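Local coordinates for protein glutamate--tRNA ligase (Elizabethkingia anophelis, PDB 6B1Z) that catalyses the ATP-dependent attachment of glutamate to its cognate transfer RNA, as a class I aminoacyl-tRNA synthetase, at residues Tyr99-Glu104 with Asp218-Ile223; Gln124-Phe129 with Asp134-Asn139; Glu141-Asn144 with Ser149-Leu152; Ala213-Asp218 with Met246-Pro251. One frame throughout, in Å; residues are numbered along the deposited sequence. Where two conformers were deposited one is given.

Overall arrangement
The four contacts fall into two neighbourhoods of the catalytic domain and illustrate how chemistry follows place in the fold. Interactions 1 and 4 lie with their centres 6 Å apart and share helix 210-220 and Asp-218. Interaction 4 is buried and wholly apolar across its segments, whereas interaction 1, at the surface, relies on a carboxylate, a phenol, a guanidinium and a water. Interactions 2 and 3, 14 Å apart between centres, are both partly buried and follow each other in the region from helix 119-131 to helix 154-162. Aromatic packing dominates interaction 2; interaction 3 has aliphatic and backbone packing without a direct hydrogen bond. Thr-142 joins these two.

Interaction 1. Residues Tyr99-Glu104 with Asp218-Ile223; sequences YDRYTE and DHEMKI. With EDO (1,2-ethanediol), chain V.
Glu-220 of helix 210-220 turns its carboxylate to Tyr-102 and Arg-101 of helix 96-106, joining two helices of the class I catalytic domain at the surface. The Glu-220 helix ends here in a Schellman motif: Lys-222, with positive phi, sits at C-prime, and Ile-223 N returns to Asp-218 O while Lys-222 N returns to His-219 O.

The direct polar link is a weak hydrogen bond between Tyr-102 OH and Glu-220 OE2, 2.7 Å long; the hydroxyl proton has another acceptor within reach, and its destination is not settled. The two side chains approach from opposite directions, with the phenol ring and carboxylate planes 61° apart. A bend at chi2 (-59°) in Glu-220 turns its carboxylate away from a straight extension of the chain and brings it to the Tyr-102 hydroxyl. Farther out, Tyr-102 packs edge-to-face with Trp-248, which also stacks on His-219, a second tie between this tyrosine and its surroundings.

Charge pairing is looser. Arg-101 NH2 and Glu-220 OE1 form a long salt bridge of 3.7 Å, the oxygen lying at the guanidinium edge and in its plane. Arg-101 reaches this position through a chain bent at chi3 (82°).

A water fills out the polar junction. It lies doubtfully close to Glu-220 OE1, is 3.2 Å from Tyr-102 OH, and accepts from Arg-101 NH2 at 2.9 Å.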
loop_
_atom_site.group_PDB
_atom_site.type_symbol
_atom_site.label_atom_id
_atom_site.label_comp_id
_atom_site.label_asym_id
_atom_site.label_seq_id
_atom_site.Cartn_x
_atom_site.Cartn_y
_atom_site.Cartn_z
ATOM N N TYR A 99 -25.104 18.730 -6.892
ATOM C CA TYR A 99 -25.853 17.867 -5.986
ATOM C C TYR A 99 -27.247 18.423 -5.726
ATOM O O TYR A 99 -28.218 17.659 -5.631
ATOM C CB TYR A 99 -25.091 17.697 -4.677
ATOM C CG TYR A 99 -23.721 17.067 -4.831
ATOM C CD1 TYR A 99 -23.482 16.043 -5.750
ATOM C CD2 TYR A 99 -22.661 17.519 -4.063
ATOM C CE1 TYR A 99 -22.193 15.476 -5.868
ATOM C CE2 TYR A 99 -21.392 16.972 -4.174
ATOM C CZ TYR A 99 -21.164 15.962 -5.074
ATOM O OH TYR A 99 -19.890 15.448 -5.171
ATOM N N ASP A 100 -27.367 19.748 -5.601
ATOM C CA ASP A 100 -28.682 20.353 -5.374
ATOM C C ASP A 100 -29.636 20.050 -6.521
ATOM O O ASP A 100 -30.819 19.767 -6.299
ATOM C CB ASP A 100 -28.539 21.865 -5.206
ATOM C CG ASP A 100 -27.933 22.253 -3.875
ATOM O OD1 ASP A 100 -27.752 21.390 -2.993
ATOM O OD2 ASP A 100 -27.609 23.456 -3.728
ATOM N N ARG A 101 -29.134 20.103 -7.754
ATOM C CA ARG A 101 -29.949 19.790 -8.923
ATOM C C ARG A 101 -30.529 18.382 -8.820
ATOM O O ARG A 101 -31.728 18.174 -9.051
ATOM C CB ARG A 101 -29.090 19.957 -10.185
ATOM C CG ARG A 101 -29.732 19.551 -11.500
ATOM C CD ARG A 101 -29.025 20.218 -12.696
ATOM N NE ARG A 101 -27.808 19.528 -13.125
ATOM C CZ ARG A 101 -26.577 20.028 -13.024
ATOM N NH1 ARG A 101 -26.378 21.237 -12.507
ATOM N NH2 ARG A 101 -25.538 19.318 -13.448
ATOM N N TYR A 102 -29.696 17.410 -8.437
ATOM C CA TYR A 102 -30.146 16.025 -8.397
ATOM C C TYR A 102 -30.909 15.694 -7.130
ATOM O O TYR A 102 -31.741 14.776 -7.147
ATOM C CB TYR A 102 -28.949 15.098 -8.606
ATOM C CG TYR A 102 -28.441 15.239 -10.022
ATOM C CD1 TYR A 102 -29.304 15.102 -11.098
ATOM C CD2 TYR A 102 -27.118 15.576 -10.282
ATOM C CE1 TYR A 102 -28.862 15.250 -12.394
ATOM C CE2 TYR A 102 -26.667 15.721 -11.577
ATOM C CZ TYR A 102 -27.541 15.553 -12.626
ATOM O OH TYR A 102 -27.095 15.703 -13.918
ATOM N N THR A 103 -30.681 16.434 -6.047
ATOM C CA THR A 103 -31.563 16.313 -4.891
ATOM C C THR A 103 -32.993 16.712 -5.257
ATOM O O THR A 103 -33.952 16.014 -4.905
ATOM C CB THR A 103 -31.024 17.169 -3.743
ATOM O OG1 THR A 103 -29.783 16.621 -3.290
ATOM C CG2 THR A 103 -32.001 17.203 -2.580
ATOM N N GLU A 104 -33.152 17.823 -5.983
ATOM C CA GLU A 104 -34.482 18.223 -6.442
ATOM C C GLU A 104 -35.104 17.136 -7.316
ATOM O O GLU A 104 -36.304 16.843 -7.199
ATOM C CB GLU A 104 -34.401 19.555 -7.197
ATOM C CG GLU A 104 -35.753 20.051 -7.700
ATOM C CD GLU A 104 -35.640 21.237 -8.642
ATOM O OE1 GLU A 104 -34.509 21.721 -8.865
ATOM O OE2 GLU A 104 -36.688 21.680 -9.164
ATOM N N ASP A 218 -20.421 9.509 -10.564
ATOM C CA ASP A 218 -20.107 8.475 -11.545
ATOM C C ASP A 218 -20.927 8.672 -12.814
ATOM O O ASP A 218 -20.423 8.488 -13.927
ATOM C CB ASP A 218 -20.317 7.088 -10.939
ATOM C CG ASP A 218 -19.274 6.764 -9.896
ATOM O OD1 ASP A 218 -19.478 5.814 -9.119
ATOM O OD2 ASP A 218 -18.236 7.488 -9.869
ATOM N N HIS A 219 -22.185 9.092 -12.671
ATOM C CA HIS A 219 -22.992 9.426 -13.837
ATOM C C HIS A 219 -22.429 10.639 -14.572
ATOM O O HIS A 219 -22.188 10.582 -15.788
ATOM C CB HIS A 219 -24.437 9.671 -13.396
ATOM C CG HIS A 219 -25.350 10.061 -14.517
ATOM N ND1 HIS A 219 -25.798 9.159 -15.459
ATOM C CD2 HIS A 219 -25.892 11.254 -14.847
ATOM C CE1 HIS A 219 -26.582 9.781 -16.320
ATOM N NE2 HIS A 219 -26.655 11.055 -15.975
ATOM N N GLU A 220 -22.213 11.750 -13.849
ATOM C CA GLU A 220 -21.764 12.984 -14.486
ATOM C C GLU A 220 -20.397 12.825 -15.143
ATOM O O GLU A 220 -20.144 13.414 -16.206
ATOM C CB GLU A 220 -21.721 14.124 -13.466
ATOM C CG GLU A 220 -23.093 14.561 -12.965
ATOM C CD GLU A 220 -24.009 15.044 -14.072
ATOM O OE1 GLU A 220 -23.877 16.212 -14.489
ATOM O OE2 GLU A 220 -24.861 14.254 -14.529
ATOM N N MET A 221 -19.499 12.056 -14.523
ATOM C CA MET A 221 -18.148 11.884 -15.049
ATOM C C MET A 221 -18.054 10.724 -16.031
ATOM O O MET A 221 -16.947 10.381 -16.465
ATOM C CB MET A 221 -17.153 11.686 -13.903
ATOM C CG MET A 221 -17.095 12.872 -12.950
ATOM S SD MET A 221 -15.844 12.680 -11.672
ATOM C CE MET A 221 -15.927 14.322 -10.932
ATOM N N LYS A 222 -19.201 10.138 -16.405
ATOM C CA LYS A 222 -19.280 9.108 -17.441
ATOM C C LYS A 222 -18.385 7.916 -17.105
ATOM O O LYS A 222 -17.724 7.340 -17.974
ATOM C CB LYS A 222 -18.962 9.687 -18.828
ATOM C CG LYS A 222 -19.921 10.849 -19.202
ATOM C CD LYS A 222 -19.953 11.120 -20.690
ATOM C CE LYS A 222 -20.771 12.371 -20.996
ATOM N NZ LYS A 222 -22.178 12.275 -20.507
ATOM N N ILE A 223 -18.380 7.544 -15.825
ATOM C CA ILE A 223 -17.647 6.366 -15.368
ATOM C C ILE A 223 -18.304 5.107 -15.923
ATOM O O ILE A 223 -19.534 4.953 -15.885
ATOM C CB ILE A 223 -17.601 6.336 -13.833
ATOM C CG1 ILE A 223 -16.869 7.574 -13.295
ATOM C CG2 ILE A 223 -16.951 5.038 -13.321
ATOM C CD1 ILE A 223 -15.449 7.751 -13.847
HETATM C C1 EDO V . -21.110 4.494 -6.429
HETATM O O1 EDO V . -21.842 4.401 -5.205
HETATM C C2 EDO V . -21.754 3.584 -7.462
HETATM O O2 EDO V . -21.541 4.127 -8.772
HETATM O O HOH W 1 -25.451 17.670 -15.828
#

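Interaction 2. Residues Gln124-Phe129 with Asp134-Asn139; sequences QIRAEF and DVFAYN
Phe-136 meets the helix 119-131 side chains Ile-125, Arg-126 and Phe-129, and its ring is the centre of the contact. Ile-125 CG2 stands over the middle of one face, 3.6 Å from the ring centroid and only 5° off the normal, a nearly axial CH-pi contact. The CD1 branch of Ile-125 drops to Phe-136 CE1 at 3.6 Å, so the isoleucine reaches both the face and a rim carbon. Arg-126 contributes its aliphatic CG, which comes obliquely to Phe-136 CD2.

Phe-129 makes an edge-to-face pair with the same ring: the Phe-136 edge points to the Phe-129 face, with centroids 5.6 Å apart and planes at 73°. Phe-136 CA also lies above that Phe-129 face, displaced toward its rim. With CG anti to the backbone N (chi1 167°), the Phe-136 ring extends back over the helix to meet Ile-125. Asp-134 lies alongside Phe-129, OD2 3.8 Å from CD2, and its N donates to Phe-129 O at 2.9 Å. One water accepts from Phe-136 N and donates to Arg-126 O, each bond 2.9 Å.

Farther out, Val-135 N donates to Asp-134 OD1 and holds that carboxylate. The backbone N of Tyr-138, two residues on from Phe-136, lies over the opposite face of its ring, toward the rim, while the Arg-126 guanidinium is paired with Asp-123.

The chain thus doubles back on the helix it has just left. Ring packing provides the interface, while one direct hydrogen bond and one water bridge tie the backbones at its exposed side.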
loop_
_atom_site.group_PDB
_atom_site.type_symbol
_atom_site.label_atom_id
_atom_site.label_comp_id
_atom_site.label_asym_id
_atom_site.label_seq_id
_atom_site.Cartn_x
_atom_site.Cartn_y
_atom_site.Cartn_z
ATOM N N GLN A 124 -32.388 6.757 21.257
ATOM C CA GLN A 124 -33.420 6.136 22.077
ATOM C C GLN A 124 -33.916 4.833 21.459
ATOM O O GLN A 124 -34.041 3.818 22.153
ATOM C CB GLN A 124 -34.586 7.108 22.279
ATOM N N ILE A 125 -34.220 4.841 20.157
ATOM C CA ILE A 125 -34.718 3.607 19.550
ATOM C C ILE A 125 -33.590 2.583 19.416
ATOM O O ILE A 125 -33.829 1.372 19.514
ATOM C CB ILE A 125 -35.425 3.890 18.206
ATOM C CG1 ILE A 125 -36.204 2.654 17.737
ATOM C CG2 ILE A 125 -34.442 4.326 17.136
ATOM C CD1 ILE A 125 -37.162 2.916 16.566
ATOM N N ARG A 126 -32.348 3.039 19.225
ATOM C CA ARG A 126 -31.219 2.110 19.248
ATOM C C ARG A 126 -31.131 1.389 20.589
ATOM O O ARG A 126 -30.924 0.169 20.630
ATOM C CB ARG A 126 -29.914 2.845 18.946
ATOM C CG ARG A 126 -29.775 3.273 17.504
ATOM C CD ARG A 126 -28.443 3.958 17.243
ATOM N NE ARG A 126 -28.457 4.631 15.946
ATOM C CZ ARG A 126 -28.373 5.945 15.778
ATOM N NH1 ARG A 126 -28.246 6.748 16.828
ATOM N NH2 ARG A 126 -28.405 6.457 14.552
ATOM N N ALA A 127 -31.309 2.124 21.693
ATOM C CA ALA A 127 -31.278 1.515 23.020
ATOM C C ALA A 127 -32.446 0.556 23.231
ATOM O O ALA A 127 -32.298 -0.469 23.910
ATOM C CB ALA A 127 -31.284 2.604 24.089
ATOM N N GLU A 128 -33.624 0.891 22.697
ATOM C CA GLU A 128 -34.757 -0.021 22.800
ATOM C C GLU A 128 -34.460 -1.348 22.111
ATOM O O GLU A 128 -34.768 -2.418 22.656
ATOM C CB GLU A 128 -36.010 0.632 22.211
ATOM C CG GLU A 128 -36.592 1.727 23.087
ATOM C CD GLU A 128 -37.495 2.675 22.328
ATOM O OE1 GLU A 128 -37.723 2.447 21.122
ATOM O OE2 GLU A 128 -37.971 3.655 22.940
ATOM N N PHE A 129 -33.850 -1.301 20.925
ATOM C CA PHE A 129 -33.497 -2.528 20.213
ATOM C C PHE A 129 -32.404 -3.293 20.946
ATOM O O PHE A 129 -32.478 -4.521 21.076
ATOM C CB PHE A 129 -33.052 -2.201 18.785
ATOM C CG PHE A 129 -34.176 -2.148 17.797
ATOM C CD1 PHE A 129 -35.135 -1.150 17.868
ATOM C CD2 PHE A 129 -34.265 -3.089 16.775
ATOM C CE1 PHE A 129 -36.169 -1.095 16.953
ATOM C CE2 PHE A 129 -35.298 -3.039 15.863
ATOM C CZ PHE A 129 -36.251 -2.048 15.952
ATOM N N ASP A 134 -31.263 -6.831 19.884
ATOM C CA ASP A 134 -31.393 -6.605 18.459
ATOM C C ASP A 134 -30.592 -5.359 18.085
ATOM O O ASP A 134 -30.018 -4.682 18.945
ATOM C CB ASP A 134 -32.872 -6.473 18.080
ATOM C CG ASP A 134 -33.142 -6.818 16.631
ATOM O OD1 ASP A 134 -32.177 -7.041 15.864
ATOM O OD2 ASP A 134 -34.332 -6.864 16.257
ATOM N N VAL A 135 -30.552 -5.057 16.792
ATOM C CA VAL A 135 -29.858 -3.875 16.289
ATOM C C VAL A 135 -30.840 -3.069 15.450
ATOM O O VAL A 135 -31.398 -3.584 14.473
ATOM C CB VAL A 135 -28.604 -4.234 15.474
ATOM C CG1 VAL A 135 -27.955 -2.978 14.918
ATOM C CG2 VAL A 135 -27.607 -4.995 16.336
ATOM N N PHE A 136 -31.038 -1.806 15.822
ATOM C CA PHE A 136 -31.954 -0.941 15.087
ATOM C C PHE A 136 -31.473 -0.698 13.661
ATOM O O PHE A 136 -30.283 -0.481 13.412
ATOM C CB PHE A 136 -32.111 0.400 15.816
ATOM C CG PHE A 136 -32.772 1.461 14.983
ATOM C CD1 PHE A 136 -34.126 1.383 14.696
ATOM C CD2 PHE A 136 -32.045 2.534 14.493
ATOM C CE1 PHE A 136 -34.740 2.346 13.925
ATOM C CE2 PHE A 136 -32.655 3.496 13.718
ATOM C CZ PHE A 136 -34.004 3.403 13.437
ATOM N N ALA A 137 -32.420 -0.745 12.723
ATOM C CA ALA A 137 -32.230 -0.302 11.349
ATOM C C ALA A 137 -33.410 0.571 10.959
ATOM O O ALA A 137 -34.561 0.210 11.212
ATOM C CB ALA A 137 -32.111 -1.483 10.374
ATOM N N TYR A 138 -33.119 1.729 10.371
ATOM C CA TYR A 138 -34.151 2.607 9.826
ATOM C C TYR A 138 -34.582 2.015 8.491
ATOM O O TYR A 138 -33.827 2.074 7.514
ATOM C CB TYR A 138 -33.579 4.016 9.659
ATOM C CG TYR A 138 -34.571 5.168 9.787
ATOM C CD1 TYR A 138 -35.699 5.242 8.979
ATOM C CD2 TYR A 138 -34.353 6.196 10.710
ATOM C CE1 TYR A 138 -36.599 6.309 9.086
ATOM C CE2 TYR A 138 -35.237 7.265 10.824
ATOM C CZ TYR A 138 -36.367 7.305 10.015
ATOM O OH TYR A 138 -37.234 8.360 10.135
ATOM N N ASN A 139 -35.768 1.414 8.437
ATOM C CA ASN A 139 -36.124 0.592 7.280
ATOM C C ASN A 139 -37.643 0.535 7.151
ATOM O O ASN A 139 -38.373 1.257 7.839
ATOM C CB ASN A 139 -35.498 -0.806 7.400
ATOM C CG ASN A 139 -36.006 -1.579 8.617
ATOM O OD1 ASN A 139 -36.952 -1.159 9.291
ATOM N ND2 ASN A 139 -35.381 -2.717 8.891
HETATM O O HOH W 2 -29.731 -0.851 18.233
#

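Interaction 3. Residues Glu141-Asn144 with Ser149-Leu152; sequences ETRN and SISL
Arg-143 and Asn-144 meet Ile-150 and Ser-151 within the long loop between helix 119-131 and helix 154-162 of the catalytic domain. The chain turns back on itself here, and the two segments pack without a direct hydrogen bond.

Arg-143 uses its aliphatic portion: in one of two Ile-150 conformers, CD rests 3.6 Å from Ile-150 CD1, a tentative contact in which the side chains cross at a slant. Its polar end is engaged separately, with NE in a salt bridge to Asp-198 and NH2 bonded to Met-173 O. A bend at chi3 (75°) redirects the chain beyond the CD methylene, toward those partners. More firmly placed is Arg-143 O, 3.6 Å from Ser-151 CB, which accepts a hydrogen bond from Asn-148 ND2.

Next in sequence, Asn-144 sets its amide nitrogen ND2 3.7 Å from Ile-150 CG2, tentative for the same reason. Its backbone carbonyl also adjoins the serine methylene. Asn-148 lies within the turn, and its OD1 accepts from both Ile-150 N and Ser-151 N.

Ser-151 packs through carbon while its hydroxyl bonds to Leu-146 O; the closest approach between the segments joins Ser-151 CB to Asn-144 O at 3.5 Å.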
loop_
_atom_site.group_PDB
_atom_site.type_symbol
_atom_site.label_atom_id
_atom_site.label_comp_id
_atom_site.label_asym_id
_atom_site.label_seq_id
_atom_site.Cartn_x
_atom_site.Cartn_y
_atom_site.Cartn_z
ATOM N N GLU A 141 -39.707 -1.603 8.225
ATOM C CA GLU A 141 -40.349 -2.032 9.467
ATOM C C GLU A 141 -40.472 -0.917 10.495
ATOM O O GLU A 141 -41.438 -0.904 11.274
ATOM C CB GLU A 141 -39.561 -3.186 10.078
ATOM C CG GLU A 141 -39.699 -4.499 9.330
ATOM C CD GLU A 141 -38.865 -5.602 9.959
ATOM O OE1 GLU A 141 -37.773 -5.300 10.501
ATOM O OE2 GLU A 141 -39.305 -6.770 9.911
ATOM N N THR A 142 -39.499 -0.003 10.550
ATOM C CA THR A 142 -39.443 1.005 11.602
ATOM C C THR A 142 -39.836 2.399 11.138
ATOM O O THR A 142 -40.072 3.270 11.984
ATOM C CB THR A 142 -38.031 1.080 12.225
ATOM O OG1 THR A 142 -37.059 1.397 11.214
ATOM C CG2 THR A 142 -37.632 -0.247 12.873
ATOM N N ARG A 143 -39.900 2.649 9.825
ATOM C CA ARG A 143 -40.050 4.044 9.422
ATOM C C ARG A 143 -41.391 4.620 9.866
ATOM O O ARG A 143 -41.482 5.819 10.142
ATOM C CB ARG A 143 -39.846 4.201 7.910
ATOM C CG ARG A 143 -40.952 3.654 7.055
ATOM C CD ARG A 143 -40.757 4.085 5.594
ATOM N NE ARG A 143 -39.704 3.348 4.905
ATOM C CZ ARG A 143 -39.902 2.588 3.828
ATOM N NH1 ARG A 143 -41.132 2.452 3.321
ATOM N NH2 ARG A 143 -38.873 1.967 3.253
ATOM N N ASN A 144 -42.427 3.787 10.004
ATOM C CA ASN A 144 -43.727 4.349 10.343
ATOM C C ASN A 144 -43.869 4.738 11.807
ATOM O O ASN A 144 -44.848 5.411 12.149
ATOM C CB ASN A 144 -44.838 3.379 9.943
ATOM C CG ASN A 144 -45.068 3.371 8.448
ATOM O OD1 ASN A 144 -44.814 2.374 7.773
ATOM N ND2 ASN A 144 -45.532 4.496 7.917
ATOM N N SER A 149 -41.557 12.105 6.565
ATOM C CA SER A 149 -42.680 12.511 5.725
ATOM C C SER A 149 -43.563 11.342 5.303
ATOM O O SER A 149 -44.604 11.573 4.679
ATOM C CB SER A 149 -42.187 13.287 4.493
ATOM O OG SER A 149 -41.277 12.534 3.721
ATOM N N ILE A 150 -43.182 10.111 5.623
ATOM C CA ILE A 150 -44.081 8.979 5.429
ATOM C C ILE A 150 -44.974 8.772 6.647
ATOM O O ILE A 150 -46.172 8.511 6.501
ATOM C CB ILE A 150 -43.267 7.714 5.100
ATOM C CG1 ILE A 150 -42.614 7.851 3.721
ATOM C CG2 ILE A 150 -44.159 6.463 5.165
ATOM C CD1 ILE A 150 -41.571 6.814 3.437
ATOM N N SER A 151 -44.416 8.902 7.853
ATOM C CA SER A 151 -45.140 8.622 9.091
ATOM C C SER A 151 -45.960 9.800 9.595
ATOM O O SER A 151 -46.967 9.596 10.289
ATOM C CB SER A 151 -44.151 8.212 10.188
ATOM O OG SER A 151 -43.378 9.329 10.603
ATOM N N LEU A 152 -45.558 11.002 9.297
ATOM C CA LEU A 152 -46.211 12.160 9.879
ATOM C C LEU A 152 -47.265 12.716 8.932
ATOM O O LEU A 152 -47.087 12.690 7.710
ATOM C CB LEU A 152 -45.192 13.259 10.199
ATOM C CG LEU A 152 -44.113 12.867 11.208
ATOM C CD1 LEU A 152 -43.130 14.013 11.378
ATOM C CD2 LEU A 152 -44.738 12.470 12.548
#

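Interaction 4. Residues Ala213-Asp218 with Met246-Pro251; sequences ANIIDD and MGWDAP. With EDO (1,2-ethanediol), chain B; EDO (1,2-ethanediol), chain V; FMT (formic acid), chain N.
Ile-215 reaches from helix 210-220 to Met-246 and Trp-248, where helix 236-246 of the class I catalytic domain gives way to the loop before strand 252-256. The contacts across the segments are apolar. Ile-215 CD1 lies 3.9 Å from Trp-248 CZ3 and 4.1 Å from Met-246 CG, so a single methyl touches both partners. Ile-215 CG1 sits between the backbone N and the carbonyl carbon (chi1 69°), which carries CD1 to the loop. Ile-215 and Trp-248 cross nearly at right angles; Ile-216 adds its CA, 4.0 Å from Trp-248 CZ3. Met-246 CB sits 3.4 Å above the Trp-248 ring plane, over its centre. Gly-247 closes the preceding helix in a Schellman motif, turning the chain between Met-246 and Trp-248.

Polar contacts lie around this packing. An ethanediol, probably from the crystallisation liquor, donates from O2 to Asp-218 OD1 at 2.7 Å and is also bonded to Tyr-243 OH. Asp-218 OD2 pairs with Arg-15 and Arg-49.

Chemically, the helix divides its work: Ile-215 packs on the loop through its CD1 methyl and Ile-216 chiefly through its CA, with no hydrogen bond across, while Asn-214, Asp-217 and Asp-218 engage polar groups, including arginines that would balance the aspartate charges.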
loop_
_atom_site.group_PDB
_atom_site.type_symbol
_atom_site.label_atom_id
_atom_site.label_comp_id
_atom_site.label_asym_id
_atom_site.label_seq_id
_atom_site.Cartn_x
_atom_site.Cartn_y
_atom_site.Cartn_z
ATOM N N ALA A 213 -23.623 11.077 -3.473
ATOM C CA ALA A 213 -22.590 11.819 -4.197
ATOM C C ALA A 213 -21.887 10.938 -5.223
ATOM O O ALA A 213 -21.609 11.385 -6.347
ATOM C CB ALA A 213 -21.568 12.405 -3.220
ATOM N N ASN A 214 -21.602 9.678 -4.870
ATOM C CA ASN A 214 -20.844 8.847 -5.791
ATOM C C ASN A 214 -21.674 8.419 -6.993
ATOM O O ASN A 214 -21.145 8.364 -8.107
ATOM C CB ASN A 214 -20.245 7.639 -5.072
ATOM C CG ASN A 214 -19.002 7.994 -4.299
ATOM O OD1 ASN A 214 -18.354 9.005 -4.586
ATOM N ND2 ASN A 214 -18.659 7.179 -3.313
ATOM N N ILE A 215 -22.977 8.131 -6.820
ATOM C CA ILE A 215 -23.728 7.754 -8.016
ATOM C C ILE A 215 -23.949 8.981 -8.908
ATOM O O ILE A 215 -23.907 8.872 -10.138
ATOM C CB ILE A 215 -25.046 7.007 -7.682
ATOM C CG1 ILE A 215 -26.093 7.901 -7.021
ATOM C CG2 ILE A 215 -24.760 5.735 -6.860
ATOM C CD1 ILE A 215 -27.169 8.375 -8.003
ATOM N N ILE A 216 -24.165 10.164 -8.312
ATOM C CA ILE A 216 -24.283 11.394 -9.103
ATOM C C ILE A 216 -23.003 11.631 -9.890
ATOM O O ILE A 216 -23.030 11.891 -11.102
ATOM C CB ILE A 216 -24.593 12.597 -8.195
ATOM C CG1 ILE A 216 -26.040 12.525 -7.668
ATOM C CG2 ILE A 216 -24.310 13.940 -8.937
ATOM C CD1 ILE A 216 -26.300 13.451 -6.499
ATOM N N ASP A 217 -21.863 11.521 -9.214
ATOM C CA ASP A 217 -20.618 11.866 -9.894
ATOM C C ASP A 217 -20.144 10.781 -10.848
ATOM O O ASP A 217 -19.495 11.099 -11.850
ATOM C CB ASP A 217 -19.529 12.191 -8.872
ATOM C CG ASP A 217 -19.777 13.518 -8.152
ATOM O OD1 ASP A 217 -20.577 14.353 -8.647
ATOM O OD2 ASP A 217 -19.153 13.729 -7.095
ATOM N N ASP A 218 -20.421 9.509 -10.564
ATOM C CA ASP A 218 -20.107 8.475 -11.545
ATOM C C ASP A 218 -20.927 8.672 -12.814
ATOM O O ASP A 218 -20.423 8.488 -13.927
ATOM C CB ASP A 218 -20.317 7.088 -10.939
ATOM C CG ASP A 218 -19.274 6.764 -9.896
ATOM O OD1 ASP A 218 -19.478 5.814 -9.119
ATOM O OD2 ASP A 218 -18.236 7.488 -9.869
ATOM N N MET A 246 -33.044 7.623 -10.569
ATOM C CA MET A 246 -32.666 8.798 -11.335
ATOM C C MET A 246 -32.932 8.645 -12.825
ATOM O O MET A 246 -32.727 9.609 -13.579
ATOM C CB MET A 246 -31.183 9.112 -11.113
ATOM C CG MET A 246 -30.815 9.363 -9.633
ATOM S SD MET A 246 -31.722 10.716 -8.860
ATOM C CE MET A 246 -30.913 12.133 -9.627
ATOM N N GLY A 247 -33.398 7.475 -13.250
ATOM C CA GLY A 247 -33.600 7.179 -14.656
ATOM C C GLY A 247 -32.323 6.966 -15.432
ATOM O O GLY A 247 -32.290 7.237 -16.643
ATOM N N TRP A 248 -31.272 6.475 -14.771
ATOM C CA TRP A 248 -29.936 6.356 -15.340
ATOM C C TRP A 248 -29.501 4.899 -15.442
ATOM O O TRP A 248 -30.019 4.019 -14.743
ATOM C CB TRP A 248 -28.895 7.103 -14.486
ATOM C CG TRP A 248 -29.099 8.583 -14.362
ATOM C CD1 TRP A 248 -29.821 9.405 -15.191
ATOM C CD2 TRP A 248 -28.561 9.416 -13.337
ATOM N NE1 TRP A 248 -29.763 10.702 -14.731
ATOM C CE2 TRP A 248 -28.999 10.732 -13.592
ATOM C CE3 TRP A 248 -27.745 9.176 -12.219
ATOM C CZ2 TRP A 248 -28.643 11.810 -12.778
ATOM C CZ3 TRP A 248 -27.398 10.248 -11.407
ATOM C CH2 TRP A 248 -27.845 11.551 -11.696
ATOM N N ASP A 249 -28.537 4.661 -16.331
ATOM C CA ASP A 249 -27.897 3.359 -16.471
ATOM C C ASP A 249 -26.713 3.251 -15.520
ATOM O O ASP A 249 -25.849 4.130 -15.498
ATOM C CB ASP A 249 -27.414 3.151 -17.907
ATOM C CG ASP A 249 -28.555 3.075 -18.896
ATOM O OD1 ASP A 249 -29.635 2.583 -18.518
ATOM O OD2 ASP A 249 -28.360 3.504 -20.047
ATOM N N ALA A 250 -26.655 2.166 -14.772
ATOM C CA ALA A 250 -25.552 2.002 -13.843
ATOM C C ALA A 250 -24.283 1.580 -14.579
ATOM O O ALA A 250 -24.350 0.907 -15.614
ATOM C CB ALA A 250 -25.900 0.960 -12.783
ATOM N N PRO A 251 -23.115 1.956 -14.061
ATOM C CA PRO A 251 -21.861 1.391 -14.573
ATOM C C PRO A 251 -21.756 -0.070 -14.170
ATOM O O PRO A 251 -22.575 -0.596 -13.407
ATOM C CB PRO A 251 -20.784 2.223 -13.878
ATOM C CG PRO A 251 -21.424 2.598 -12.565
ATOM C CD PRO A 251 -22.884 2.849 -12.910
HETATM C C1 EDO B . -32.688 4.402 -18.009
HETATM O O1 EDO B . -32.033 3.272 -18.595
HETATM C C2 EDO B . -33.657 3.933 -16.929
HETATM O O2 EDO B . -32.943 3.310 -15.854
HETATM C C1 EDO V . -21.110 4.494 -6.429
HETATM O O1 EDO V . -21.842 4.401 -5.205
HETATM C C2 EDO V . -21.754 3.584 -7.462
HETATM O O2 EDO V . -21.541 4.127 -8.772
HETATM C C FMT N . -15.707 7.080 -0.147
HETATM O O1 FMT N . -15.358 7.930 0.673
HETATM O O2 FMT N . -16.178 7.339 -1.255
#